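Long-range contact in lipoprotein YgdI/YgdR-like SH3-like domain-containing protein (Shewanella oneidensis, PDB 2RB6), which is of unknown function but is probably a membrane-attached lipoprotein carrying a small, all-beta SH3-like domain: residues T16-Y30 and Y33-V47. Sequence-based numbering, arbitrary orientation.
Sequences TSDSKPKLDKTTGMY and YDEDGREVMIKQEDV
The beta hairpin of strands 29-33 and 39-43, part of one antiparallel sheet of this SH3-like domain, is joined here at its open end, where Tyr30 and Ile42 form a hydrogen-bonded antiparallel pair. Tyr30 N reaches Ile42 O at 2.8 Å, close to straight at 172°, while the return bond from Ile42 N to Tyr30 O is longer and more bent. Beyond Met29 and Lys43, the non-hydrogen-bonded pair, Gln44 N donates to Gly28 O over 2.7 Å and ties the start of the 3-10 turn 44-46 to the G1 bulge that Gly28 and Met29 make opposite Asp24. Tyr30 contributes more buried surface than any other residue of the contact. Its CB meets Ile42 CG2 at 3.5 Å, Leu23 CD1 sits over the ring centre, 3.8 Å above the plane, and Gln44 runs alongside, its NE2 at the ring edge 3.5 Å from CE2. Chi1 of -156° swings Gln44 CG anti to the backbone N, 3.6 Å from Leu23 CD1, and the bend at chi2 then carries the amide to the Tyr30 edge. Replacing Tyr30 with an alanine would probably leave Leu23 CD1 and the Gln44 side chain without the ring they pack on, and remove the contact with Ile50 of strand 47-53. On the other sheet face, selenomethionines Met29 and Met41 cross at about a right angle, SE to SE 3.8 Å, and the Met29 methyl continues to Lys43. Near Ser17, a water accepts from Tyr33 N and bonds Ser17 OG, bridging the two segments. Backbone bonds thus set the register, while side-chain packing on each face includes polar groups.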
ATOM      1  N   THR A  16       2.147  -3.323  -4.857  1.00 34.19           N
ATOM      2  CA  THR A  16       1.974  -2.005  -5.463  1.00 32.61           C
ATOM      3  C   THR A  16       0.529  -1.504  -5.363  1.00 31.77           C
ATOM      4  O   THR A  16      -0.393  -2.282  -5.141  1.00 32.12           O
ATOM      5  CB  THR A  16       2.394  -2.015  -6.957  1.00 32.53           C
ATOM      6  OG1 THR A  16       1.498  -2.845  -7.710  1.00 32.25           O
ATOM      7  CG2 THR A  16       3.807  -2.548  -7.105  1.00 30.14           C
ATOM      8  N   SER A  17       0.352  -0.194  -5.523  1.00 33.05           N
ATOM      9  CA  SER A  17      -0.958   0.460  -5.460  1.00 33.14           C
ATOM     10  C   SER A  17      -0.852   1.870  -6.049  1.00 34.18           C
ATOM     11  O   SER A  17       0.176   2.533  -5.899  1.00 33.32           O
ATOM     12  CB  SER A  17      -1.435   0.546  -4.007  1.00 32.77           C
ATOM     13  OG  SER A  17      -2.671   1.231  -3.921  1.00 34.12           O
ATOM     14  N   ASP A  18      -1.903   2.340  -6.713  1.00 36.98           N
ATOM     15  CA  ASP A  18      -1.852   3.686  -7.296  1.00 39.71           C
ATOM     16  C   ASP A  18      -2.416   4.758  -6.355  1.00 38.42           C
ATOM     17  O   ASP A  18      -2.406   5.947  -6.683  1.00 39.45           O
ATOM     18  CB  ASP A  18      -2.567   3.721  -8.659  1.00 42.09           C
ATOM     19  CG  ASP A  18      -1.813   2.933  -9.743  1.00 45.90           C
ATOM     20  OD1 ASP A  18      -0.636   3.260 -10.034  1.00 45.56           O
ATOM     21  OD2 ASP A  18      -2.404   1.988 -10.309  1.00 47.75           O
ATOM     22  N   SER A  19      -2.893   4.329  -5.187  1.00 37.14           N
ATOM     23  CA  SER A  19      -3.431   5.240  -4.170  1.00 35.14           C
ATOM     24  C   SER A  19      -2.707   5.004  -2.858  1.00 33.59           C
ATOM     25  O   SER A  19      -2.250   3.898  -2.573  1.00 32.01           O
ATOM     26  CB  SER A  19      -4.925   5.000  -3.919  1.00 34.81           C
ATOM     27  OG  SER A  19      -5.705   5.204  -5.082  1.00 36.06           O
ATOM     28  N   LYS A  20      -2.616   6.058  -2.061  1.00 32.33           N
ATOM     29  CA  LYS A  20      -1.983   5.991  -0.759  1.00 32.88           C
ATOM     30  C   LYS A  20      -2.787   5.040   0.144  1.00 33.49           C
ATOM     31  O   LYS A  20      -3.988   5.230   0.351  1.00 33.35           O
ATOM     32  CB  LYS A  20      -1.938   7.401  -0.157  1.00 32.28           C
ATOM     33  CG  LYS A  20      -1.390   7.492   1.253  1.00 32.77           C
ATOM     34  CD  LYS A  20      -1.527   8.906   1.805  1.00 31.72           C
ATOM     35  CE  LYS A  20      -1.155   8.968   3.287  1.00 32.39           C
ATOM     36  NZ  LYS A  20       0.282   8.640   3.548  1.00 34.43           N
ATOM     37  N   PRO A  21      -2.141   3.985   0.666  1.00 34.80           N
ATOM     38  CA  PRO A  21      -2.859   3.052   1.541  1.00 36.32           C
ATOM     39  C   PRO A  21      -3.314   3.790   2.804  1.00 38.27           C
ATOM     40  O   PRO A  21      -2.545   4.540   3.418  1.00 38.71           O
ATOM     41  CB  PRO A  21      -1.824   1.947   1.811  1.00 34.20           C
ATOM     42  CG  PRO A  21      -0.516   2.653   1.695  1.00 34.68           C
ATOM     43  CD  PRO A  21      -0.725   3.598   0.520  1.00 35.23           C
ATOM     44  N   LYS A  22      -4.576   3.588   3.171  1.00 39.47           N
ATOM     45  CA  LYS A  22      -5.176   4.245   4.330  1.00 39.56           C
ATOM     46  C   LYS A  22      -5.205   3.304   5.543  1.00 40.28           C
ATOM     47  O   LYS A  22      -5.824   2.239   5.495  1.00 38.30           O
ATOM     48  CB  LYS A  22      -6.592   4.672   3.948  1.00 41.26           C
ATOM     49  CG  LYS A  22      -7.167   5.833   4.723  1.00 44.34           C
ATOM     50  CD  LYS A  22      -8.243   6.533   3.893  1.00 47.38           C
ATOM     51  CE  LYS A  22      -8.844   7.742   4.619  1.00 49.98           C
ATOM     52  NZ  LYS A  22      -9.658   7.353   5.815  1.00 50.47           N
ATOM     53  N   LEU A  23      -4.545   3.698   6.629  1.00 40.96           N
ATOM     54  CA  LEU A  23      -4.495   2.868   7.834  1.00 42.15           C
ATOM     55  C   LEU A  23      -5.735   2.949   8.729  1.00 43.60           C
ATOM     56  O   LEU A  23      -6.119   4.026   9.180  1.00 44.88           O
ATOM     57  CB  LEU A  23      -3.257   3.221   8.672  1.00 42.56           C
ATOM     58  CG  LEU A  23      -3.143   2.487  10.018  1.00 43.07           C
ATOM     59  CD1 LEU A  23      -3.203   0.983   9.784  1.00 41.74           C
ATOM     60  CD2 LEU A  23      -1.851   2.870  10.727  1.00 41.01           C
ATOM     61  N   ASP A  24      -6.347   1.794   8.985  1.00 44.43           N
ATOM     62  CA  ASP A  24      -7.527   1.688   9.842  1.00 43.81           C
ATOM     63  C   ASP A  24      -7.044   1.217  11.218  1.00 44.33           C
ATOM     64  O   ASP A  24      -6.747   0.032  11.413  1.00 42.11           O
ATOM     65  CB  ASP A  24      -8.520   0.678   9.241  1.00 44.10           C
ATOM     66  CG  ASP A  24      -9.833   0.583  10.022  1.00 44.39           C
ATOM     67  OD1 ASP A  24     -10.836   0.133   9.434  1.00 45.99           O
ATOM     68  OD2 ASP A  24      -9.873   0.933  11.220  1.00 43.49           O
ATOM     69  N   LYS A  25      -6.961   2.160  12.158  1.00 44.45           N
ATOM     70  CA  LYS A  25      -6.505   1.885  13.517  1.00 45.72           C
ATOM     71  C   LYS A  25      -7.435   0.990  14.322  1.00 46.05           C
ATOM     72  O   LYS A  25      -7.009   0.356  15.289  1.00 48.20           O
ATOM     73  CB  LYS A  25      -6.273   3.195  14.285  1.00 47.43           C
ATOM     74  CG  LYS A  25      -4.970   3.909  13.916  1.00 51.21           C
ATOM     75  CD  LYS A  25      -4.516   4.867  15.011  1.00 54.08           C
ATOM     76  CE  LYS A  25      -3.170   5.503  14.676  1.00 55.96           C
ATOM     77  NZ  LYS A  25      -2.700   6.448  15.740  1.00 57.30           N
ATOM     78  N   THR A  26      -8.703   0.938  13.936  1.00 44.32           N
ATOM     79  CA  THR A  26      -9.657   0.105  14.648  1.00 41.35           C
ATOM     80  C   THR A  26      -9.259  -1.358  14.470  1.00 41.01           C
ATOM     81  O   THR A  26      -9.264  -2.135  15.426  1.00 40.63           O
ATOM     82  CB  THR A  26     -11.087   0.315  14.111  1.00 40.36           C
ATOM     83  OG1 THR A  26     -11.436   1.702  14.212  1.00 38.20           O
ATOM     84  CG2 THR A  26     -12.086  -0.513  14.908  1.00 35.64           C
ATOM     85  N   THR A  27      -8.898  -1.724  13.243  1.00 40.69           N
ATOM     86  CA  THR A  27      -8.509  -3.097  12.934  1.00 40.38           C
ATOM     87  C   THR A  27      -7.016  -3.282  12.668  1.00 40.63           C
ATOM     88  O   THR A  27      -6.565  -4.407  12.443  1.00 40.12           O
ATOM     89  CB  THR A  27      -9.237  -3.608  11.690  1.00 40.52           C
ATOM     90  OG1 THR A  27      -8.883  -2.785  10.573  1.00 41.62           O
ATOM     91  CG2 THR A  27     -10.736  -3.576  11.885  1.00 38.85           C
ATOM     92  N   GLY A  28      -6.249  -2.197  12.691  1.00 40.47           N
ATOM     93  CA  GLY A  28      -4.830  -2.318  12.408  1.00 41.94           C
ATOM     94  C   GLY A  28      -4.640  -2.893  11.005  1.00 43.28           C
ATOM     95  O   GLY A  28      -3.703  -3.656  10.738  1.00 43.11           O
HETATM   96  N   MSE A  29      -5.551  -2.518  10.108  1.00 42.99           N
HETATM   97  CA  MSE A  29      -5.544  -2.969   8.721  1.00 41.68           C
HETATM   98  C   MSE A  29      -5.260  -1.831   7.743  1.00 38.71           C
HETATM   99  O   MSE A  29      -5.810  -0.741   7.879  1.00 36.55           O
HETATM  100  CB  MSE A  29      -6.908  -3.572   8.367  1.00 44.90           C
HETATM  101  CG  MSE A  29      -7.258  -4.849   9.090  1.00 49.56           C
HETATM  102 SE   MSE A  29      -6.395  -6.371   8.288  1.00 58.73          SE
HETATM  103  CE  MSE A  29      -6.981  -7.731   9.533  1.00 53.38           C
ATOM    104  N   TYR A  30      -4.403  -2.086   6.757  1.00 36.52           N
ATOM    105  CA  TYR A  30      -4.105  -1.081   5.736  1.00 35.16           C
ATOM    106  C   TYR A  30      -4.963  -1.388   4.512  1.00 33.36           C
ATOM    107  O   TYR A  30      -4.901  -2.487   3.960  1.00 32.48           O
ATOM    108  CB  TYR A  30      -2.626  -1.117   5.326  1.00 36.37           C
ATOM    109  CG  TYR A  30      -1.744  -0.086   6.005  1.00 38.39           C
ATOM    110  CD1 TYR A  30      -1.848   1.272   5.689  1.00 38.95           C
ATOM    111  CD2 TYR A  30      -0.809  -0.468   6.968  1.00 38.58           C
ATOM    112  CE1 TYR A  30      -1.042   2.221   6.314  1.00 39.22           C
ATOM    113  CE2 TYR A  30       0.000   0.471   7.601  1.00 40.55           C
ATOM    114  CZ  TYR A  30      -0.122   1.812   7.272  1.00 41.35           C
ATOM    115  OH  TYR A  30       0.677   2.736   7.903  1.00 43.59           O
ATOM    116  N   TYR A  33      -5.790  -0.161  -2.997  1.00 34.31           N
ATOM    117  CA  TYR A  33      -6.428  -0.665  -4.215  1.00 38.93           C
ATOM    118  C   TYR A  33      -5.464  -1.445  -5.087  1.00 40.46           C
ATOM    119  O   TYR A  33      -4.341  -1.015  -5.325  1.00 39.24           O
ATOM    120  CB  TYR A  33      -7.039   0.481  -5.032  1.00 38.06           C
ATOM    121  CG  TYR A  33      -8.217   1.122  -4.362  1.00 37.58           C
ATOM    122  CD1 TYR A  33      -8.038   1.999  -3.290  1.00 38.40           C
ATOM    123  CD2 TYR A  33      -9.517   0.818  -4.760  1.00 37.30           C
ATOM    124  CE1 TYR A  33      -9.124   2.555  -2.624  1.00 37.05           C
ATOM    125  CE2 TYR A  33     -10.610   1.366  -4.102  1.00 37.97           C
ATOM    126  CZ  TYR A  33     -10.406   2.236  -3.031  1.00 38.27           C
ATOM    127  OH  TYR A  33     -11.484   2.774  -2.358  1.00 39.87           O
ATOM    128  N   ASP A  34      -5.923  -2.594  -5.568  1.00 44.65           N
ATOM    129  CA  ASP A  34      -5.102  -3.448  -6.409  1.00 50.00           C
ATOM    130  C   ASP A  34      -5.231  -3.101  -7.893  1.00 53.02           C
ATOM    131  O   ASP A  34      -6.176  -2.429  -8.320  1.00 53.64           O
ATOM    132  CB  ASP A  34      -5.484  -4.915  -6.195  1.00 51.58           C
ATOM    133  CG  ASP A  34      -6.751  -5.308  -6.939  1.00 53.42           C
ATOM    134  OD1 ASP A  34      -7.768  -4.595  -6.811  1.00 55.29           O
ATOM    135  OD2 ASP A  34      -6.730  -6.338  -7.648  1.00 54.06           O
ATOM    136  N   GLU A  35      -4.262  -3.571  -8.668  1.00 56.54           N
ATOM    137  CA  GLU A  35      -4.218  -3.348 -10.108  1.00 60.10           C
ATOM    138  C   GLU A  35      -5.473  -3.948 -10.735  1.00 61.73           C
ATOM    139  O   GLU A  35      -5.774  -5.119 -10.508  1.00 62.67           O
ATOM    140  CB  GLU A  35      -2.978  -4.032 -10.697  1.00 61.38           C
ATOM    141  CG  GLU A  35      -1.778  -4.145  -9.740  1.00 63.82           C
ATOM    142  CD  GLU A  35      -1.995  -5.145  -8.597  1.00 64.94           C
ATOM    143  OE1 GLU A  35      -2.311  -6.325  -8.880  1.00 65.58           O
ATOM    144  OE2 GLU A  35      -1.838  -4.756  -7.414  1.00 64.72           O
ATOM    145  N   ASP A  36      -6.199  -3.162 -11.526  1.00 63.08           N
ATOM    146  CA  ASP A  36      -7.418  -3.662 -12.164  1.00 65.36           C
ATOM    147  C   ASP A  36      -8.316  -4.308 -11.117  1.00 65.54           C
ATOM    148  O   ASP A  36      -8.601  -5.505 -11.200  1.00 65.25           O
ATOM    149  CB  ASP A  36      -7.093  -4.723 -13.232  1.00 66.73           C
ATOM    150  CG  ASP A  36      -6.506  -4.132 -14.500  1.00 67.75           C
ATOM    151  OD1 ASP A  36      -7.206  -3.346 -15.171  1.00 68.68           O
ATOM    152  OD2 ASP A  36      -5.345  -4.464 -14.832  1.00 69.47           O
ATOM    153  N   GLY A  37      -8.759  -3.537 -10.131  1.00 65.36           N
ATOM    154  CA  GLY A  37      -9.607  -4.138  -9.122  1.00 65.42           C
ATOM    155  C   GLY A  37     -10.099  -3.275  -7.981  1.00 64.97           C
ATOM    156  O   GLY A  37      -9.939  -2.049  -7.974  1.00 63.29           O
ATOM    157  N   ARG A  38     -10.707  -3.949  -7.006  1.00 64.61           N
ATOM    158  CA  ARG A  38     -11.264  -3.298  -5.831  1.00 64.92           C
ATOM    159  C   ARG A  38     -10.209  -3.177  -4.743  1.00 62.10           C
ATOM    160  O   ARG A  38      -9.024  -3.429  -4.967  1.00 60.99           O
ATOM    161  CB  ARG A  38     -12.462  -4.096  -5.285  1.00 67.93           C
ATOM    162  CG  ARG A  38     -13.361  -3.296  -4.332  1.00 70.60           C
ATOM    163  CD  ARG A  38     -14.240  -4.182  -3.436  1.00 72.72           C
ATOM    164  NE  ARG A  38     -13.458  -4.925  -2.440  1.00 73.95           N
ATOM    165  CZ  ARG A  38     -13.983  -5.611  -1.422  1.00 72.69           C
ATOM    166  NH1 ARG A  38     -15.300  -5.660  -1.244  1.00 71.23           N
ATOM    167  NH2 ARG A  38     -13.185  -6.258  -0.582  1.00 70.87           N
ATOM    168  N   GLU A  39     -10.657  -2.784  -3.560  1.00 58.91           N
ATOM    169  CA  GLU A  39      -9.768  -2.623  -2.430  1.00 57.23           C
ATOM    170  C   GLU A  39      -9.363  -3.976  -1.870  1.00 55.01           C
ATOM    171  O   GLU A  39      -9.997  -4.997  -2.145  1.00 56.46           O
ATOM    172  CB  GLU A  39     -10.459  -1.788  -1.353  1.00 57.60           C
ATOM    173  CG  GLU A  39     -11.785  -2.360  -0.907  1.00 57.38           C
ATOM    174  CD  GLU A  39     -12.638  -1.343  -0.184  1.00 58.94           C
ATOM    175  OE1 GLU A  39     -13.750  -1.712   0.244  1.00 60.40           O
ATOM    176  OE2 GLU A  39     -12.207  -0.175  -0.045  1.00 58.73           O
ATOM    177  N   VAL A  40      -8.290  -3.973  -1.092  1.00 50.69           N
ATOM    178  CA  VAL A  40      -7.793  -5.186  -0.474  1.00 47.47           C
ATOM    179  C   VAL A  40      -7.169  -4.820   0.868  1.00 46.01           C
ATOM    180  O   VAL A  40      -6.827  -3.659   1.115  1.00 44.90           O
ATOM    181  CB  VAL A  40      -6.790  -5.932  -1.418  1.00 46.60           C
ATOM    182  CG1 VAL A  40      -5.999  -4.932  -2.238  1.00 44.32           C
ATOM    183  CG2 VAL A  40      -5.865  -6.833  -0.613  1.00 42.58           C
HETATM  184  N   MSE A  41      -7.039  -5.814   1.734  1.00 44.90           N
HETATM  185  CA  MSE A  41      -6.507  -5.598   3.068  1.00 45.28           C
HETATM  186  C   MSE A  41      -5.192  -6.292   3.353  1.00 42.85           C
HETATM  187  O   MSE A  41      -4.895  -7.346   2.796  1.00 43.19           O
HETATM  188  CB  MSE A  41      -7.534  -6.068   4.091  1.00 49.70           C
HETATM  189  CG  MSE A  41      -8.026  -5.006   5.047  1.00 54.90           C
HETATM  190 SE   MSE A  41      -9.471  -5.710   6.130  1.00 60.96          SE
HETATM  191  CE  MSE A  41     -10.938  -4.958   5.103  1.00 58.14           C
ATOM    192  N   ILE A  42      -4.419  -5.689   4.248  1.00 40.41           N
ATOM    193  CA  ILE A  42      -3.133  -6.222   4.670  1.00 39.10           C
ATOM    194  C   ILE A  42      -2.944  -5.730   6.106  1.00 38.71           C
ATOM    195  O   ILE A  42      -3.234  -4.573   6.412  1.00 38.80           O
ATOM    196  CB  ILE A  42      -1.981  -5.709   3.750  1.00 39.89           C
ATOM    197  CG1 ILE A  42      -0.636  -6.294   4.188  1.00 38.66           C
ATOM    198  CG2 ILE A  42      -1.920  -4.186   3.772  1.00 40.27           C
ATOM    199  CD1 ILE A  42      -0.459  -7.750   3.886  1.00 38.19           C
ATOM    200  N   LYS A  43      -2.491  -6.614   6.992  1.00 38.49           N
ATOM    201  CA  LYS A  43      -2.283  -6.257   8.395  1.00 37.97           C
ATOM    202  C   LYS A  43      -1.159  -5.231   8.555  1.00 37.85           C
ATOM    203  O   LYS A  43      -0.131  -5.319   7.890  1.00 37.79           O
ATOM    204  CB  LYS A  43      -1.956  -7.510   9.220  1.00 38.86           C
ATOM    205  CG  LYS A  43      -2.990  -8.631   9.128  1.00 40.19           C
ATOM    206  CD  LYS A  43      -2.715  -9.747  10.137  1.00 39.20           C
ATOM    207  CE  LYS A  43      -2.800  -9.234  11.574  1.00 40.85           C
ATOM    208  NZ  LYS A  43      -4.147  -8.683  11.901  1.00 42.58           N
ATOM    209  N   GLN A  44      -1.360  -4.272   9.454  1.00 37.73           N
ATOM    210  CA  GLN A  44      -0.386  -3.216   9.706  1.00 38.64           C
ATOM    211  C   GLN A  44       0.963  -3.813  10.094  1.00 39.62           C
ATOM    212  O   GLN A  44       2.006  -3.445   9.543  1.00 38.72           O
ATOM    213  CB  GLN A  44      -0.904  -2.316  10.828  1.00 42.81           C
ATOM    214  CG  GLN A  44      -0.355  -0.907  10.831  1.00 48.61           C
ATOM    215  CD  GLN A  44       1.086  -0.844  11.282  1.00 53.57           C
ATOM    216  OE1 GLN A  44       1.404  -1.148  12.433  1.00 56.16           O
ATOM    217  NE2 GLN A  44       1.972  -0.456  10.371  1.00 55.41           N
ATOM    218  N   GLU A  45       0.929  -4.747  11.041  1.00 40.31           N
ATOM    219  CA  GLU A  45       2.127  -5.417  11.527  1.00 40.32           C
ATOM    220  C   GLU A  45       2.891  -6.184  10.444  1.00 39.37           C
ATOM    221  O   GLU A  45       4.077  -6.470  10.609  1.00 39.26           O
ATOM    222  CB  GLU A  45       1.754  -6.378  12.649  1.00 43.86           C
ATOM    223  CG  GLU A  45       0.686  -7.372  12.259  1.00 48.68           C
ATOM    224  CD  GLU A  45       0.471  -8.446  13.311  1.00 52.24           C
ATOM    225  OE1 GLU A  45       0.314  -8.089  14.499  1.00 51.82           O
ATOM    226  OE2 GLU A  45       0.451  -9.645  12.945  1.00 54.67           O
ATOM    227  N   ASP A  46       2.221  -6.524   9.346  1.00 36.96           N
ATOM    228  CA  ASP A  46       2.870  -7.257   8.256  1.00 35.22           C
ATOM    229  C   ASP A  46       3.635  -6.305   7.333  1.00 35.35           C
ATOM    230  O   ASP A  46       4.448  -6.744   6.505  1.00 35.41           O
ATOM    231  CB  ASP A  46       1.824  -8.023   7.431  1.00 35.62           C
ATOM    232  CG  ASP A  46       1.507  -9.410   8.000  1.00 35.54           C
ATOM    233  OD1 ASP A  46       1.472  -9.567   9.241  1.00 32.97           O
ATOM    234  OD2 ASP A  46       1.271 -10.341   7.197  1.00 35.39           O
ATOM    235  N   VAL A  47       3.378  -5.005   7.476  1.00 32.53           N
ATOM    236  CA  VAL A  47       4.016  -3.994   6.635  1.00 29.19           C
ATOM    237  C   VAL A  47       5.240  -3.349   7.290  1.00 29.40           C
ATOM    238  O   VAL A  47       5.143  -2.772   8.368  1.00 29.89           O
ATOM    239  CB  VAL A  47       2.993  -2.895   6.262  1.00 27.23           C
ATOM    240  CG1 VAL A  47       3.650  -1.817   5.402  1.00 25.00           C
ATOM    241  CG2 VAL A  47       1.818  -3.522   5.535  1.00 21.98           C
TER
HETATM  242  O   HOH W   1      -4.456   2.502  -2.038  1.00 35.10           O